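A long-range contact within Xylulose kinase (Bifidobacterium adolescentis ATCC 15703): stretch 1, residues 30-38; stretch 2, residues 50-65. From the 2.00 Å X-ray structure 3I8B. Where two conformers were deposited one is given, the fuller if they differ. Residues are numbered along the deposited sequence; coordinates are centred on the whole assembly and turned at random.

Stretch 1 (30-38) VRFGQAKHP
Stretch 2 50-65: SAFQEAAEQAGGLDDV

Arg 31 anchors the contact through four hydrogen bonds. Its guanidinium meets the Asp 64 carboxylate (chi1 55°, p; chi2 -3°) in a two-pronged salt bridge: NH2 donates to OD1 at 2.7 Å (N-H...O 167°) and NH1 to OD2 at 2.9 Å (155°). The same group reads the chain beyond the helix, with Arg 31 NE to Ala 59 O at 2.7 Å (147°) and Arg 31 NH2 to Gly 61 O at 3.0 Å (155°). Ala 59 O, Gly 61 O and Asp 64 OD1 lie near the guanidinium plane, where the N-H bonds point. Chi angles of -45°, -171°, -70° and -91° (m, t, m for the first three) deliver this edge. The receiving loop turns through Gly 60 and Gly 61, both at positive phi (81/23 and 77/176), then a type I turn from Leu 62 to Val 65.

Behind this anchor, strand 30-36 runs at 150° to helix 50-58, nearly antiparallel, with axes approaching to 5.7 Å. The register pairs Gly 33 with Ala 59 (CA-CA 4.2 Å) and Gln 34 with Ala 55 (CA-CA 4.3 Å). Gly 33, extended at -159/155, permits this closeness: an ideal CB there would lie 2.1 Å from Ala 55 O. Instead, its CA makes a C-H...O contact with that oxygen at 3.4 Å; Ala 59 CA makes another to Phe 32 O at 3.5 Å.

Farther along, small side chains fill the interface. Ala 35 CB points toward the helix, 4.1 Å from Ala 51 CB and 4.3 Å from Ala 55 CB. Ala 51 CB also meets the His 37 ring edge, 3.3 Å from CD2. At the margin, water 1 donates to Gln 34 O (2.5 Å) and Glu 54 OE2 (2.6 Å), bridging strand backbone to helix carboxylate.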

ATOM      1  N   VAL A  30      13.332   4.091 -21.486  1.00 15.87           N
ATOM      2  CA  VAL A  30      13.417   4.269 -22.933  1.00 13.35           C
ATOM      3  C   VAL A  30      12.460   5.386 -23.327  1.00 15.86           C
ATOM      4  O   VAL A  30      12.864   6.355 -23.956  1.00 13.39           O
ATOM      5  CB  VAL A  30      13.112   2.948 -23.675  1.00 15.54           C
ATOM      6  CG1 VAL A  30      13.099   3.140 -25.196  1.00 17.47           C
ATOM      7  CG2 VAL A  30      14.144   1.895 -23.293  1.00 15.68           C
ATOM      8  N   ARG A  31      11.199   5.277 -22.917  1.00 14.87           N
ATOM      9  CA  ARG A  31      10.243   6.380 -23.091  1.00 13.77           C
ATOM     10  C   ARG A  31       9.374   6.511 -21.842  1.00 12.47           C
ATOM     11  O   ARG A  31       9.280   5.577 -21.044  1.00 12.30           O
ATOM     12  CB  ARG A  31       9.358   6.163 -24.317  1.00 11.73           C
ATOM     13  CG  ARG A  31      10.131   5.712 -25.553  1.00 14.45           C
ATOM     14  CD  ARG A  31       9.267   5.707 -26.812  1.00 12.57           C
ATOM     15  NE  ARG A  31       8.261   4.644 -26.807  1.00 17.21           N
ATOM     16  CZ  ARG A  31       8.438   3.418 -27.306  1.00 17.36           C
ATOM     17  NH1 ARG A  31       9.602   3.055 -27.852  1.00 14.92           N
ATOM     18  NH2 ARG A  31       7.445   2.542 -27.249  1.00 14.69           N
ATOM     19  N   PHE A  32       8.739   7.664 -21.677  1.00 15.34           N
ATOM     20  CA  PHE A  32       7.901   7.922 -20.497  1.00 14.77           C
ATOM     21  C   PHE A  32       6.743   8.831 -20.863  1.00 13.08           C
ATOM     22  O   PHE A  32       6.849   9.641 -21.792  1.00 13.20           O
ATOM     23  CB  PHE A  32       8.738   8.551 -19.389  1.00 14.98           C
ATOM     24  CG  PHE A  32       8.002   8.719 -18.075  1.00 13.76           C
ATOM     25  CD1 PHE A  32       7.422   9.936 -17.738  1.00 15.28           C
ATOM     26  CD2 PHE A  32       7.948   7.683 -17.161  1.00 16.36           C
ATOM     27  CE1 PHE A  32       6.758  10.098 -16.526  1.00 16.75           C
ATOM     28  CE2 PHE A  32       7.292   7.835 -15.945  1.00 14.81           C
ATOM     29  CZ  PHE A  32       6.700   9.045 -15.629  1.00 15.02           C
ATOM     30  N   GLY A  33       5.634   8.690 -20.142  1.00 12.40           N
ATOM     31  CA  GLY A  33       4.458   9.512 -20.376  1.00 11.94           C
ATOM     32  C   GLY A  33       3.569   9.507 -19.144  1.00 15.80           C
ATOM     33  O   GLY A  33       3.610   8.571 -18.339  1.00 10.25           O
ATOM     34  N   GLN A  34       2.761  10.551 -18.989  1.00 13.30           N
ATOM     35  CA  GLN A  34       2.006  10.735 -17.755  1.00 14.13           C
ATOM     36  C   GLN A  34       0.779  11.604 -18.023  1.00 14.60           C
ATOM     37  O   GLN A  34       0.821  12.512 -18.863  1.00 13.17           O
ATOM     38  CB  GLN A  34       2.910  11.381 -16.686  1.00 14.99           C
ATOM     39  CG  GLN A  34       2.200  11.777 -15.384  1.00 25.36           C
ATOM     40  CD  GLN A  34       3.146  12.386 -14.351  1.00 25.62           C
ATOM     41  OE1 GLN A  34       2.730  13.179 -13.504  1.00 35.10           O
ATOM     42  NE2 GLN A  34       4.414  12.007 -14.411  1.00 21.40           N
ATOM     43  N   ALA A  35      -0.314  11.314 -17.320  1.00 12.83           N
ATOM     44  CA  ALA A  35      -1.538  12.100 -17.436  1.00 12.64           C
ATOM     45  C   ALA A  35      -2.246  12.143 -16.092  1.00 12.85           C
ATOM     46  O   ALA A  35      -2.074  11.242 -15.275  1.00 11.69           O
ATOM     47  CB  ALA A  35      -2.449  11.514 -18.494  1.00 10.74           C
ATOM     48  N   LYS A  36      -3.048  13.185 -15.878  1.00  9.24           N
ATOM     49  CA  LYS A  36      -3.680  13.443 -14.584  1.00 12.37           C
ATOM     50  C   LYS A  36      -5.016  12.749 -14.412  1.00 10.55           C
ATOM     51  O   LYS A  36      -5.782  12.618 -15.363  1.00 13.70           O
ATOM     52  CB  LYS A  36      -3.911  14.951 -14.395  1.00 19.34           C
ATOM     53  CG  LYS A  36      -2.656  15.777 -14.262  1.00 25.19           C
ATOM     54  CD  LYS A  36      -2.101  15.714 -12.849  1.00 36.86           C
ATOM     55  CE  LYS A  36      -1.141  16.870 -12.592  1.00 41.28           C
ATOM     56  NZ  LYS A  36      -0.801  16.979 -11.147  1.00 53.52           N
ATOM     57  N   HIS A  37      -5.295  12.331 -13.180  1.00 11.22           N
ATOM     58  CA  HIS A  37      -6.632  11.908 -12.769  1.00 13.81           C
ATOM     59  C   HIS A  37      -7.336  13.077 -12.089  1.00 14.48           C
ATOM     60  O   HIS A  37      -6.676  13.940 -11.514  1.00 12.93           O
ATOM     61  CB  HIS A  37      -6.552  10.740 -11.775  1.00 10.78           C
ATOM     62  CG  HIS A  37      -6.053   9.464 -12.369  1.00 11.84           C
ATOM     63  ND1 HIS A  37      -5.472   8.464 -11.617  1.00 11.03           N
ATOM     64  CD2 HIS A  37      -6.039   9.019 -13.654  1.00 10.34           C
ATOM     65  CE1 HIS A  37      -5.128   7.463 -12.407  1.00 12.89           C
ATOM     66  NE2 HIS A  37      -5.470   7.776 -13.648  1.00  9.84           N
ATOM     67  N   PRO A  38      -8.678  13.103 -12.136  1.00 16.95           N
ATOM     68  CA  PRO A  38      -9.440  14.095 -11.361  1.00 18.70           C
ATOM     69  C   PRO A  38      -9.160  13.951  -9.864  1.00 19.69           C
ATOM     70  O   PRO A  38      -8.810  12.868  -9.400  1.00 17.43           O
ATOM     71  CB  PRO A  38     -10.905  13.725 -11.644  1.00 19.18           C
ATOM     72  CG  PRO A  38     -10.863  12.843 -12.882  1.00 20.39           C
ATOM     73  CD  PRO A  38      -9.549  12.144 -12.842  1.00 15.03           C
ATOM     74  N   SER A  50      -8.904   6.905 -19.667  0.60 12.97           N
ATOM     75  CA  SER A  50      -8.500   8.050 -20.487  0.60 12.67           C
ATOM     76  C   SER A  50      -7.084   8.518 -20.156  0.60 12.71           C
ATOM     77  O   SER A  50      -6.301   8.834 -21.055  0.60 11.99           O
ATOM     78  CB  SER A  50      -9.491   9.205 -20.339  0.60 13.65           C
ATOM     79  OG  SER A  50     -10.736   8.888 -20.938  0.60 14.21           O
ATOM     80  N   ALA A  51      -6.767   8.572 -18.866  1.00 12.42           N
ATOM     81  CA  ALA A  51      -5.426   8.931 -18.430  1.00 12.43           C
ATOM     82  C   ALA A  51      -4.392   7.921 -18.930  1.00 12.62           C
ATOM     83  O   ALA A  51      -3.316   8.314 -19.391  1.00  8.95           O
ATOM     84  CB  ALA A  51      -5.359   9.073 -16.914  1.00 10.40           C
ATOM     85  N   PHE A  52      -4.700   6.628 -18.841  1.00  9.05           N
ATOM     86  CA  PHE A  52      -3.779   5.626 -19.377  1.00 11.26           C
ATOM     87  C   PHE A  52      -3.493   5.842 -20.864  1.00 10.33           C
ATOM     88  O   PHE A  52      -2.349   5.780 -21.300  1.00 12.79           O
ATOM     89  CB  PHE A  52      -4.287   4.194 -19.182  1.00  9.61           C
ATOM     90  CG  PHE A  52      -3.532   3.190 -20.001  1.00 10.33           C
ATOM     91  CD1 PHE A  52      -2.257   2.782 -19.620  1.00  6.72           C
ATOM     92  CD2 PHE A  52      -4.085   2.666 -21.164  1.00  8.34           C
ATOM     93  CE1 PHE A  52      -1.548   1.866 -20.387  1.00  7.82           C
ATOM     94  CE2 PHE A  52      -3.383   1.760 -21.926  1.00  9.24           C
ATOM     95  CZ  PHE A  52      -2.111   1.353 -21.535  1.00  5.94           C
ATOM     96  N   GLN A  53      -4.548   6.072 -21.630  1.00  9.77           N
ATOM     97  CA  GLN A  53      -4.428   6.249 -23.059  1.00 13.50           C
ATOM     98  C   GLN A  53      -3.553   7.452 -23.394  1.00 14.18           C
ATOM     99  O   GLN A  53      -2.697   7.357 -24.254  1.00 11.61           O
ATOM    100  CB  GLN A  53      -5.804   6.443 -23.678  1.00 15.10           C
ATOM    101  CG  GLN A  53      -6.463   5.164 -24.153  1.00 21.47           C
ATOM    102  CD  GLN A  53      -7.054   5.331 -25.546  1.00 34.75           C
ATOM    103  OE1 GLN A  53      -7.696   6.349 -25.862  1.00 33.13           O
ATOM    104  NE2 GLN A  53      -6.829   4.339 -26.391  1.00 28.98           N
ATOM    105  N   GLU A  54      -3.778   8.567 -22.697  1.00 12.33           N
ATOM    106  CA  GLU A  54      -3.039   9.801 -22.945  1.00 15.44           C
ATOM    107  C   GLU A  54      -1.588   9.640 -22.506  1.00 13.79           C
ATOM    108  O   GLU A  54      -0.666  10.110 -23.174  1.00 13.66           O
ATOM    109  CB  GLU A  54      -3.705  10.980 -22.215  1.00 12.78           C
ATOM    110  CG  GLU A  54      -2.920  12.297 -22.276  1.00 17.05           C
ATOM    111  CD  GLU A  54      -3.383  13.314 -21.235  1.00 27.37           C
ATOM    112  OE1 GLU A  54      -4.596  13.309 -20.885  1.00 27.90           O
ATOM    113  OE2 GLU A  54      -2.532  14.119 -20.773  1.00 22.26           O
ATOM    114  N   ALA A  55      -1.392   8.949 -21.388  1.00 13.48           N
ATOM    115  CA  ALA A  55      -0.061   8.660 -20.865  1.00  9.98           C
ATOM    116  C   ALA A  55       0.726   7.780 -21.819  1.00 12.28           C
ATOM    117  O   ALA A  55       1.907   8.042 -22.082  1.00 12.75           O
ATOM    118  CB  ALA A  55      -0.158   7.983 -19.495  1.00 11.08           C
ATOM    119  N   ALA A  56       0.081   6.722 -22.318  1.00 12.01           N
ATOM    120  CA  ALA A  56       0.734   5.795 -23.254  1.00 12.40           C
ATOM    121  C   ALA A  56       1.108   6.467 -24.586  1.00 12.17           C
ATOM    122  O   ALA A  56       2.165   6.195 -25.162  1.00 11.92           O
ATOM    123  CB  ALA A  56      -0.157   4.575 -23.507  1.00 13.37           C
ATOM    124  N   GLU A  57       0.221   7.327 -25.080  1.00 12.39           N
ATOM    125  CA  GLU A  57       0.485   8.101 -26.287  1.00 13.97           C
ATOM    126  C   GLU A  57       1.690   9.018 -26.088  1.00 15.29           C
ATOM    127  O   GLU A  57       2.548   9.124 -26.962  1.00 12.57           O
ATOM    128  CB  GLU A  57      -0.754   8.918 -26.680  1.00 17.89           C
ATOM    129  CG  GLU A  57      -1.806   8.111 -27.426  1.00 14.97           C
ATOM    130  CD  GLU A  57      -1.256   7.526 -28.727  1.00 24.70           C
ATOM    131  OE1 GLU A  57      -1.045   8.288 -29.699  1.00 26.37           O
ATOM    132  OE2 GLU A  57      -1.036   6.301 -28.784  1.00 20.44           O
ATOM    133  N   GLN A  58       1.745   9.689 -24.942  1.00 10.68           N
ATOM    134  CA  GLN A  58       2.868  10.558 -24.621  1.00 15.26           C
ATOM    135  C   GLN A  58       4.170   9.765 -24.549  1.00 15.35           C
ATOM    136  O   GLN A  58       5.243  10.287 -24.861  1.00 11.98           O
ATOM    137  CB  GLN A  58       2.635  11.321 -23.306  1.00 16.52           C
ATOM    138  CG  GLN A  58       3.730  12.357 -23.040  1.00 17.01           C
ATOM    139  CD  GLN A  58       3.487  13.201 -21.808  1.00 20.53           C
ATOM    140  OE1 GLN A  58       3.346  14.421 -21.899  1.00 27.18           O
ATOM    141  NE2 GLN A  58       3.450  12.563 -20.651  1.00 14.29           N
ATOM    142  N   ALA A  59       4.062   8.502 -24.139  1.00 13.42           N
ATOM    143  CA  ALA A  59       5.213   7.609 -24.066  1.00 15.19           C
ATOM    144  C   ALA A  59       5.526   6.977 -25.426  1.00 13.26           C
ATOM    145  O   ALA A  59       6.332   6.057 -25.502  1.00 14.15           O
ATOM    146  CB  ALA A  59       4.979   6.509 -23.020  1.00 12.48           C
ATOM    147  N   GLY A  60       4.872   7.458 -26.478  1.00 13.34           N
ATOM    148  CA  GLY A  60       5.157   7.014 -27.834  1.00 16.49           C
ATOM    149  C   GLY A  60       4.503   5.698 -28.227  1.00 13.38           C
ATOM    150  O   GLY A  60       4.962   5.012 -29.146  1.00 12.62           O
ATOM    151  N   GLY A  61       3.421   5.337 -27.544  1.00 11.56           N
ATOM    152  CA  GLY A  61       2.734   4.096 -27.860  1.00 10.46           C
ATOM    153  C   GLY A  61       3.474   2.896 -27.318  1.00 12.24           C
ATOM    154  O   GLY A  61       4.570   3.031 -26.764  1.00 11.56           O
ATOM    155  N   LEU A  62       2.865   1.721 -27.483  1.00 13.02           N
ATOM    156  CA  LEU A  62       3.388   0.474 -26.952  1.00  9.63           C
ATOM    157  C   LEU A  62       3.451  -0.619 -28.035  1.00 11.50           C
ATOM    158  O   LEU A  62       3.447  -1.810 -27.723  1.00 12.20           O
ATOM    159  CB  LEU A  62       2.495  -0.010 -25.805  1.00  9.79           C
ATOM    160  CG  LEU A  62       2.151   0.987 -24.698  1.00  9.08           C
ATOM    161  CD1 LEU A  62       1.120   0.420 -23.728  1.00 11.62           C
ATOM    162  CD2 LEU A  62       3.419   1.391 -23.969  1.00  7.66           C
ATOM    163  N   ASP A  63       3.497  -0.217 -29.299  1.00 11.39           N
ATOM    164  CA  ASP A  63       3.488  -1.175 -30.401  1.00 11.51           C
ATOM    165  C   ASP A  63       4.723  -2.078 -30.366  1.00 11.40           C
ATOM    166  O   ASP A  63       4.695  -3.185 -30.895  1.00 10.67           O
ATOM    167  CB  ASP A  63       3.467  -0.465 -31.751  1.00 13.00           C
ATOM    168  CG  ASP A  63       2.186   0.290 -32.008  1.00 16.74           C
ATOM    169  OD1 ASP A  63       1.150   0.026 -31.343  1.00 16.95           O
ATOM    170  OD2 ASP A  63       2.225   1.150 -32.914  1.00 16.61           O
ATOM    171  N   ASP A  64       5.802  -1.592 -29.757  1.00  9.81           N
ATOM    172  CA  ASP A  64       7.048  -2.350 -29.687  1.00 10.84           C
ATOM    173  C   ASP A  64       7.281  -2.998 -28.322  1.00 11.70           C
ATOM    174  O   ASP A  64       8.414  -3.348 -27.977  1.00 10.42           O
ATOM    175  CB  ASP A  64       8.237  -1.451 -30.046  1.00 14.38           C
ATOM    176  CG  ASP A  64       8.306  -0.181 -29.186  1.00 14.08           C
ATOM    177  OD1 ASP A  64       7.410   0.039 -28.339  1.00 13.63           O
ATOM    178  OD2 ASP A  64       9.257   0.611 -29.371  1.00 12.30           O
ATOM    179  N   VAL A  65       6.210  -3.171 -27.551  1.00  9.87           N
ATOM    180  CA  VAL A  65       6.339  -3.667 -26.189  1.00  9.78           C
ATOM    181  C   VAL A  65       5.892  -5.131 -26.071  1.00 11.37           C
ATOM    182  O   VAL A  65       4.831  -5.503 -26.577  1.00 10.31           O
ATOM    183  CB  VAL A  65       5.575  -2.747 -25.200  1.00 13.08           C
ATOM    184  CG1 VAL A  65       5.566  -3.330 -23.810  1.00  8.84           C
ATOM    185  CG2 VAL A  65       6.203  -1.345 -25.207  1.00 12.09           C
TER
HETATM  186  O   HOH W   1       0.060  14.014 -20.692  1.00 24.99           O
HETATM  187  O   HOH W   2      -2.965  15.232 -17.665  1.00 17.17           O
HETATM  188  O   HOH W   3      -5.805  13.427 -17.770  1.00 28.77           O